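Local coordinates for CBS domain protein (Sulfolobus tokodaii, PDB 2EF7) that is of uncharacterised function but, as a pair of CBS domains, may sense adenine nucleotides or related ligands as other members of this family do, at residues 91-96 against 114-119; 7-12 against 120-125. All coordinates share one frame; numbering follows the deposited sequence.

Contact 1 of 2, residues 91-96 against 114-119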
ATOM      1  N   ALA A  91      -6.062 -18.402  -4.192  1.00 24.82           N
ATOM      2  CA  ALA A  91      -7.346 -19.070  -4.299  1.00 25.17           C
ATOM      3  C   ALA A  91      -7.827 -19.540  -2.932  1.00 28.97           C
ATOM      4  O   ALA A  91      -9.022 -19.488  -2.646  1.00 29.06           O
ATOM      5  CB  ALA A  91      -7.251 -20.239  -5.257  1.00 20.31           C
ATOM      6  N   LEU A  92      -6.898 -19.979  -2.082  1.00 29.12           N
ATOM      7  CA  LEU A  92      -7.260 -20.464  -0.756  1.00 30.74           C
ATOM      8  C   LEU A  92      -7.690 -19.305   0.143  1.00 28.05           C
ATOM      9  O   LEU A  92      -8.633 -19.432   0.917  1.00 29.92           O
ATOM     10  CB  LEU A  92      -6.085 -21.223  -0.124  1.00 32.68           C
ATOM     11  CG  LEU A  92      -6.455 -22.383   0.802  1.00 34.53           C
ATOM     12  CD1 LEU A  92      -7.322 -23.370   0.042  1.00 37.97           C
ATOM     13  CD2 LEU A  92      -5.205 -23.076   1.309  1.00 35.83           C
HETATM   14  N   MSE A  93      -6.998 -18.177   0.036  1.00 25.13           N
HETATM   15  CA  MSE A  93      -7.342 -17.004   0.827  1.00 30.58           C
HETATM   16  C   MSE A  93      -8.760 -16.521   0.485  1.00 30.56           C
HETATM   17  O   MSE A  93      -9.572 -16.269   1.385  1.00 31.80           O
HETATM   18  CB  MSE A  93      -6.327 -15.886   0.574  1.00 25.63           C
HETATM   19  CG  MSE A  93      -4.979 -16.115   1.241  1.00 39.58           C
HETATM   20 SE   MSE A  93      -3.635 -14.850   0.677  1.00 51.32          SE
HETATM   21  CE  MSE A  93      -2.071 -15.948   0.947  1.00 53.64           C
ATOM     22  N   ARG A  94      -9.057 -16.397  -0.808  1.00 28.89           N
ATOM     23  CA  ARG A  94     -10.381 -15.954  -1.250  1.00 31.83           C
ATOM     24  C   ARG A  94     -11.443 -16.918  -0.740  1.00 32.64           C
ATOM     25  O   ARG A  94     -12.442 -16.507  -0.151  1.00 32.77           O
ATOM     26  CB  ARG A  94     -10.457 -15.893  -2.781  1.00 30.21           C
ATOM     27  CG  ARG A  94      -9.570 -14.826  -3.419  1.00 48.32           C
ATOM     28  CD  ARG A  94      -9.640 -14.848  -4.949  1.00 53.37           C
ATOM     29  NE  ARG A  94     -10.968 -14.506  -5.460  1.00 62.40           N
ATOM     30  CZ  ARG A  94     -11.257 -14.352  -6.750  1.00 69.11           C
ATOM     31  NH1 ARG A  94     -12.494 -14.041  -7.126  1.00 67.06           N
ATOM     32  NH2 ARG A  94     -10.310 -14.507  -7.666  1.00 71.88           N
ATOM     33  N   GLN A  95     -11.214 -18.208  -0.962  1.00 29.54           N
ATOM     34  CA  GLN A  95     -12.153 -19.238  -0.531  1.00 32.01           C
ATOM     35  C   GLN A  95     -12.534 -19.139   0.940  1.00 31.55           C
ATOM     36  O   GLN A  95     -13.692 -19.328   1.290  1.00 31.08           O
ATOM     37  CB  GLN A  95     -11.580 -20.640  -0.795  1.00 35.00           C
ATOM     38  CG  GLN A  95     -12.574 -21.756  -0.503  1.00 30.11           C
ATOM     39  CD  GLN A  95     -12.092 -23.119  -0.965  1.00 32.23           C
ATOM     40  OE1 GLN A  95     -11.566 -23.260  -2.069  1.00 31.22           O
ATOM     41  NE2 GLN A  95     -12.289 -24.134  -0.132  1.00 23.04           N
ATOM     42  N   PHE A  96     -11.557 -18.842   1.793  1.00 33.76           N
ATOM     43  CA  PHE A  96     -11.791 -18.753   3.229  1.00 33.65           C
ATOM     44  C   PHE A  96     -11.823 -17.332   3.771  1.00 34.50           C
ATOM     45  O   PHE A  96     -11.811 -17.119   4.983  1.00 36.75           O
ATOM     46  CB  PHE A  96     -10.728 -19.570   3.957  1.00 30.04           C
ATOM     47  CG  PHE A  96     -10.889 -21.047   3.772  1.00 33.57           C
ATOM     48  CD1 PHE A  96     -11.804 -21.759   4.544  1.00 33.09           C
ATOM     49  CD2 PHE A  96     -10.181 -21.717   2.787  1.00 24.44           C
ATOM     50  CE1 PHE A  96     -12.011 -23.114   4.333  1.00 34.31           C
ATOM     51  CE2 PHE A  96     -10.382 -23.075   2.567  1.00 27.05           C
ATOM     52  CZ  PHE A  96     -11.298 -23.776   3.339  1.00 31.73           C
ATOM     53  N   ILE A 114       2.372 -16.547   4.731  1.00 25.98           N
ATOM     54  CA  ILE A 114       2.224 -15.792   3.484  1.00 27.39           C
ATOM     55  C   ILE A 114       0.958 -14.945   3.595  1.00 28.27           C
ATOM     56  O   ILE A 114      -0.074 -15.427   4.051  1.00 26.79           O
ATOM     57  CB  ILE A 114       2.105 -16.737   2.236  1.00 28.47           C
ATOM     58  CG1 ILE A 114       2.060 -15.912   0.948  1.00 31.44           C
ATOM     59  CG2 ILE A 114       0.849 -17.586   2.308  1.00 21.91           C
ATOM     60  CD1 ILE A 114       3.379 -15.818   0.242  1.00 28.03           C
ATOM     61  N   SER A 115       1.035 -13.683   3.184  1.00 28.27           N
ATOM     62  CA  SER A 115      -0.121 -12.798   3.275  1.00 30.55           C
ATOM     63  C   SER A 115      -0.549 -12.277   1.912  1.00 31.14           C
ATOM     64  O   SER A 115       0.205 -12.330   0.942  1.00 26.94           O
ATOM     65  CB  SER A 115       0.194 -11.605   4.177  1.00 32.61           C
ATOM     66  OG  SER A 115       1.031 -10.686   3.498  1.00 35.99           O
ATOM     67  N   ILE A 116      -1.768 -11.758   1.856  1.00 34.70           N
ATOM     68  CA  ILE A 116      -2.315 -11.221   0.626  1.00 40.32           C
ATOM     69  C   ILE A 116      -1.396 -10.139   0.051  1.00 42.36           C
ATOM     70  O   ILE A 116      -1.315  -9.970  -1.165  1.00 45.29           O
ATOM     71  CB  ILE A 116      -3.727 -10.636   0.863  1.00 45.12           C
ATOM     72  CG1 ILE A 116      -4.359 -10.254  -0.476  1.00 47.24           C
ATOM     73  CG2 ILE A 116      -3.653  -9.446   1.812  1.00 42.20           C
ATOM     74  CD1 ILE A 116      -4.597 -11.441  -1.387  1.00 44.42           C
ATOM     75  N   ARG A 117      -0.700  -9.409   0.918  1.00 42.09           N
ATOM     76  CA  ARG A 117       0.210  -8.370   0.443  1.00 41.89           C
ATOM     77  C   ARG A 117       1.424  -8.998  -0.220  1.00 39.44           C
ATOM     78  O   ARG A 117       2.005  -8.416  -1.144  1.00 36.86           O
ATOM     79  CB  ARG A 117       0.671  -7.463   1.588  1.00 45.65           C
ATOM     80  CG  ARG A 117      -0.435  -6.643   2.233  1.00 57.72           C
ATOM     81  CD  ARG A 117      -1.302  -5.940   1.194  1.00 62.68           C
ATOM     82  NE  ARG A 117      -2.261  -5.027   1.815  1.00 72.47           N
ATOM     83  CZ  ARG A 117      -3.385  -4.608   1.239  1.00 77.50           C
ATOM     84  NH1 ARG A 117      -3.706  -5.022   0.020  1.00 80.26           N
ATOM     85  NH2 ARG A 117      -4.187  -3.768   1.881  1.00 82.90           N
ATOM     86  N   ASP A 118       1.820 -10.178   0.260  1.00 35.06           N
ATOM     87  CA  ASP A 118       2.962 -10.873  -0.327  1.00 33.01           C
ATOM     88  C   ASP A 118       2.583 -11.263  -1.754  1.00 31.05           C
ATOM     89  O   ASP A 118       3.418 -11.239  -2.657  1.00 27.39           O
ATOM     90  CB  ASP A 118       3.312 -12.140   0.458  1.00 33.73           C
ATOM     91  CG  ASP A 118       3.922 -11.844   1.811  1.00 41.97           C
ATOM     92  OD1 ASP A 118       4.846 -11.000   1.881  1.00 42.99           O
ATOM     93  OD2 ASP A 118       3.490 -12.468   2.804  1.00 32.85           O
ATOM     94  N   ILE A 119       1.313 -11.619  -1.942  1.00 29.78           N
ATOM     95  CA  ILE A 119       0.809 -12.025  -3.248  1.00 32.18           C
ATOM     96  C   ILE A 119       0.835 -10.895  -4.278  1.00 32.50           C
ATOM     97  O   ILE A 119       1.300 -11.085  -5.399  1.00 34.85           O
ATOM     98  CB  ILE A 119      -0.618 -12.597  -3.127  1.00 33.57           C
ATOM     99  CG1 ILE A 119      -0.577 -13.859  -2.251  1.00 41.09           C
ATOM    100  CG2 ILE A 119      -1.181 -12.912  -4.512  1.00 25.51           C
ATOM    101  CD1 ILE A 119      -1.906 -14.549  -2.083  1.00 45.51           C
TER

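Contact 2 of 2, residues 7-12 against 120-125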
ATOM      1  N   LYS A   7       7.035 -20.243  -1.311  1.00 31.41           N
ATOM      2  CA  LYS A   7       8.345 -20.287  -0.674  1.00 36.76           C
ATOM      3  C   LYS A   7       9.181 -19.012  -0.864  1.00 40.27           C
ATOM      4  O   LYS A   7       9.827 -18.541   0.071  1.00 40.47           O
ATOM      5  CB  LYS A   7       9.105 -21.510  -1.212  1.00 40.72           C
ATOM      6  CG  LYS A   7      10.467 -21.776  -0.592  1.00 52.37           C
ATOM      7  CD  LYS A   7      11.117 -22.991  -1.247  1.00 53.02           C
ATOM      8  CE  LYS A   7      12.475 -23.298  -0.638  1.00 63.97           C
ATOM      9  NZ  LYS A   7      12.360 -23.690   0.794  1.00 69.34           N
ATOM     10  N   GLU A   8       9.162 -18.441  -2.068  1.00 36.54           N
ATOM     11  CA  GLU A   8       9.950 -17.232  -2.340  1.00 35.84           C
ATOM     12  C   GLU A   8       9.341 -15.930  -1.831  1.00 36.14           C
ATOM     13  O   GLU A   8      10.003 -14.884  -1.858  1.00 36.80           O
ATOM     14  CB  GLU A   8      10.209 -17.092  -3.846  1.00 37.02           C
ATOM     15  CG  GLU A   8      11.079 -18.212  -4.429  1.00 49.43           C
ATOM     16  CD  GLU A   8      12.392 -18.365  -3.670  1.00 52.48           C
ATOM     17  OE1 GLU A   8      12.630 -19.469  -3.099  1.00 54.82           O
ATOM     18  OE2 GLU A   8      13.176 -17.380  -3.630  1.00 48.24           O
ATOM     19  N   TYR A   9       8.096 -15.970  -1.359  1.00 33.59           N
ATOM     20  CA  TYR A   9       7.459 -14.743  -0.883  1.00 30.81           C
ATOM     21  C   TYR A   9       6.945 -14.773   0.547  1.00 33.92           C
ATOM     22  O   TYR A   9       6.515 -13.749   1.078  1.00 33.00           O
ATOM     23  CB  TYR A   9       6.318 -14.358  -1.829  1.00 30.62           C
ATOM     24  CG  TYR A   9       6.824 -13.824  -3.142  1.00 31.05           C
ATOM     25  CD1 TYR A   9       7.059 -12.460  -3.313  1.00 31.52           C
ATOM     26  CD2 TYR A   9       7.155 -14.687  -4.184  1.00 33.46           C
ATOM     27  CE1 TYR A   9       7.617 -11.970  -4.482  1.00 36.31           C
ATOM     28  CE2 TYR A   9       7.717 -14.205  -5.361  1.00 39.09           C
ATOM     29  CZ  TYR A   9       7.946 -12.847  -5.500  1.00 37.93           C
ATOM     30  OH  TYR A   9       8.506 -12.363  -6.656  1.00 51.61           O
HETATM   31  N   MSE A  10       6.989 -15.945   1.168  1.00 31.36           N
HETATM   32  CA  MSE A  10       6.517 -16.101   2.536  1.00 32.36           C
HETATM   33  C   MSE A  10       7.493 -15.495   3.535  1.00 33.12           C
HETATM   34  O   MSE A  10       8.682 -15.366   3.267  1.00 31.82           O
HETATM   35  CB  MSE A  10       6.343 -17.583   2.864  1.00 28.86           C
HETATM   36  CG  MSE A  10       7.663 -18.340   2.960  1.00 30.46           C
HETATM   37 SE   MSE A  10       7.425 -20.202   3.373  1.00 37.10          SE
HETATM   38  CE  MSE A  10       9.270 -20.796   3.300  1.00 35.36           C
ATOM     39  N   LYS A  11       6.973 -15.108   4.689  1.00 32.93           N
ATOM     40  CA  LYS A  11       7.807 -14.572   5.743  1.00 32.74           C
ATOM     41  C   LYS A  11       8.232 -15.812   6.514  1.00 31.96           C
ATOM     42  O   LYS A  11       7.389 -16.592   6.956  1.00 32.02           O
ATOM     43  CB  LYS A  11       6.990 -13.646   6.641  1.00 40.73           C
ATOM     44  CG  LYS A  11       7.677 -13.237   7.926  1.00 50.22           C
ATOM     45  CD  LYS A  11       6.699 -12.492   8.822  1.00 56.12           C
ATOM     46  CE  LYS A  11       7.240 -12.322  10.235  1.00 61.51           C
ATOM     47  NZ  LYS A  11       6.245 -11.658  11.133  1.00 64.02           N
ATOM     48  N   THR A  12       9.535 -16.011   6.647  1.00 29.48           N
ATOM     49  CA  THR A  12      10.056 -17.160   7.370  1.00 34.58           C
ATOM     50  C   THR A  12      10.430 -16.770   8.795  1.00 40.44           C
ATOM     51  O   THR A  12      10.241 -15.627   9.208  1.00 41.87           O
ATOM     52  CB  THR A  12      11.298 -17.717   6.676  1.00 35.07           C
ATOM     53  OG1 THR A  12      12.279 -16.680   6.568  1.00 40.39           O
ATOM     54  CG2 THR A  12      10.944 -18.230   5.285  1.00 30.43           C
ATOM     55  N   THR A 120       0.345  -9.720  -3.902  1.00 34.98           N
ATOM     56  CA  THR A 120       0.355  -8.589  -4.829  1.00 39.72           C
ATOM     57  C   THR A 120       1.780  -8.129  -5.125  1.00 38.93           C
ATOM     58  O   THR A 120       2.058  -7.628  -6.213  1.00 44.13           O
ATOM     59  CB  THR A 120      -0.454  -7.399  -4.285  1.00 38.16           C
ATOM     60  OG1 THR A 120      -0.038  -7.107  -2.947  1.00 44.48           O
ATOM     61  CG2 THR A 120      -1.937  -7.717  -4.306  1.00 39.89           C
ATOM     62  N   ARG A 121       2.683  -8.288  -4.161  1.00 35.81           N
ATOM     63  CA  ARG A 121       4.071  -7.902  -4.383  1.00 37.01           C
ATOM     64  C   ARG A 121       4.668  -8.843  -5.424  1.00 39.39           C
ATOM     65  O   ARG A 121       5.441  -8.419  -6.287  1.00 39.47           O
ATOM     66  CB  ARG A 121       4.889  -7.989  -3.087  1.00 42.61           C
ATOM     67  CG  ARG A 121       6.374  -7.700  -3.294  1.00 37.53           C
ATOM     68  CD  ARG A 121       7.142  -7.537  -1.982  1.00 49.18           C
ATOM     69  NE  ARG A 121       7.562  -8.800  -1.374  1.00 53.83           N
ATOM     70  CZ  ARG A 121       6.848  -9.490  -0.492  1.00 53.59           C
ATOM     71  NH1 ARG A 121       5.663  -9.044  -0.101  1.00 59.68           N
ATOM     72  NH2 ARG A 121       7.324 -10.625   0.007  1.00 51.63           N
ATOM     73  N   ALA A 122       4.309 -10.123  -5.329  1.00 32.84           N
ATOM     74  CA  ALA A 122       4.786 -11.129  -6.270  1.00 34.42           C
ATOM     75  C   ALA A 122       4.246 -10.823  -7.670  1.00 35.54           C
ATOM     76  O   ALA A 122       4.929 -11.045  -8.676  1.00 34.29           O
ATOM     77  CB  ALA A 122       4.333 -12.519  -5.827  1.00 30.54           C
ATOM     78  N   ILE A 123       3.020 -10.315  -7.736  1.00 31.89           N
ATOM     79  CA  ILE A 123       2.433  -9.982  -9.026  1.00 35.86           C
ATOM     80  C   ILE A 123       3.216  -8.807  -9.593  1.00 39.61           C
ATOM     81  O   ILE A 123       3.664  -8.842 -10.741  1.00 41.97           O
ATOM     82  CB  ILE A 123       0.942  -9.602  -8.891  1.00 31.35           C
ATOM     83  CG1 ILE A 123       0.159 -10.794  -8.341  1.00 31.80           C
ATOM     84  CG2 ILE A 123       0.378  -9.187 -10.250  1.00 33.64           C
ATOM     85  CD1 ILE A 123       0.334 -12.049  -9.153  1.00 38.18           C
ATOM     86  N   ASP A 124       3.395  -7.772  -8.778  1.00 41.55           N
ATOM     87  CA  ASP A 124       4.150  -6.601  -9.208  1.00 43.58           C
ATOM     88  C   ASP A 124       5.547  -6.991  -9.665  1.00 42.50           C
ATOM     89  O   ASP A 124       6.038  -6.502 -10.683  1.00 44.11           O
ATOM     90  CB  ASP A 124       4.254  -5.591  -8.074  1.00 50.28           C
ATOM     91  CG  ASP A 124       3.041  -4.702  -7.990  1.00 58.91           C
ATOM     92  OD1 ASP A 124       1.912  -5.236  -7.963  1.00 63.85           O
ATOM     93  OD2 ASP A 124       3.219  -3.466  -7.952  1.00 72.21           O
ATOM     94  N   ASP A 125       6.182  -7.876  -8.912  1.00 40.15           N
ATOM     95  CA  ASP A 125       7.520  -8.326  -9.249  1.00 40.01           C
ATOM     96  C   ASP A 125       7.622  -8.929 -10.642  1.00 44.17           C
ATOM     97  O   ASP A 125       8.326  -8.402 -11.496  1.00 44.53           O
ATOM     98  CB  ASP A 125       8.015  -9.353  -8.228  1.00 44.76           C
ATOM     99  CG  ASP A 125       8.467  -8.714  -6.927  1.00 50.65           C
ATOM    100  OD1 ASP A 125       9.010  -9.453  -6.079  1.00 49.81           O
ATOM    101  OD2 ASP A 125       8.284  -7.486  -6.752  1.00 49.47           O
TER

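Contact 1 of 2, residues 91-96 against 114-119
Met93, built as selenomethionine, carries the contact, reaching from helix 86-96 onto the point where strand 110-115 turns into helix 116-126. Its tip meets the tip of Ile119, with CD1 of Ile119 3.3 Å from SE of Met93 and equally near its CE, tight for such groups. The methyl CE of Met93 also lies 3.6 Å from CG2 of Ile114, the two side chains crossing at about a right angle, while CD1 of Ile116 approaches SE more loosely at 4.1 Å. Met93 reaches this far because its chain is extended beyond CG (chi2 171°, chi3 -152°).

Behind this apolar cluster, helix 116-126 starts with a capping box. The backbone N of Ser115, the N-cap residue, donates to OD2 of Asp118 over 2.8 Å, on the anti side of the carboxylate, and OG of Ser115 accepts weak bonds from the backbone N of Asp118 and of Arg117. Around the cluster, Leu101 of the neighbouring strand touches both Met93 and Ile114, Leu90 touches Ile116 and Ile119, and Met130 of the second subunit packs on Met93. With no hydrogen bond between them, the two segments meet here through apolar packing inside the second CBS domain, and the capping bonds of Ser115 and Asp118 stay within segment 114-119, the CB of Ser115 being directed away from helix 86-96.

Contact 2 of 2, residues 7-12 against 120-125
This is a long-range tyrosine-to-helix packing contact with a CH-pi interaction, set within the CBS pair: the loop ahead of strand 16-18, from the first CBS domain sequence, lies against helix 116-126, the last helix of the second. Tyr9 makes the contact from the loop side. Its ring is laid over Ala122, the CB of Ala122 standing 3.5 Å from the ring centroid of Tyr9 and only 8° off the ring normal. Having CG anti to the carbonyl carbon (chi1 -73°) directs the ring at the helix, and Ile86 of helix 86-96 touches both Tyr9 and Ala122.

Two charged residues of the helix meet Tyr9 near the edge of its ring. NH2 of Arg121 sits 3.8 Å from CD1 of Tyr9, which lies over one face of the guanidinium, the two planes 51° apart, and it also gives a weak bond of 3.4 Å to the backbone O of Tyr9. The stronger partner of Arg121 is Asp118, one turn earlier, whose salt bridge steadies the guanidinium beside the loop. At the far end of the ring, OH of Tyr9 has Glu4 OE2 as its main hydrogen-bond partner, and OD1 of Asp125 lies 3.0 Å from the same OH. A leucine here, with no ring or hydroxyl, would probably leave the CB of Ala122 without its CH-pi partner, Glu4 OE2 without its hydrogen-bond mate and Asp125 OD1 without a close neighbour. That OD1 of Asp125 approaches in the ring plane, 3.3 Å from CE1 of Tyr9.

Helix 116-126 serves both contacts: its first turn, with the end of strand 110-115, belongs to contact 1 and its later turns to contact 2, the centres lying 11 Å apart. They also touch directly. CD1 of Ile114 packs 3.7 Å from the backbone C of Tyr9, and CG of Asp118 comes within 3.3 Å of the O of Tyr9, so that the capping-box aspartate of contact 1 sits beside the loop of contact 2 and links the two. Contact 1 is internal to the second CBS domain, whereas contact 2 brings the N-terminal loop onto it. Both have neighbours in the second subunit, including Ile123 of that chain.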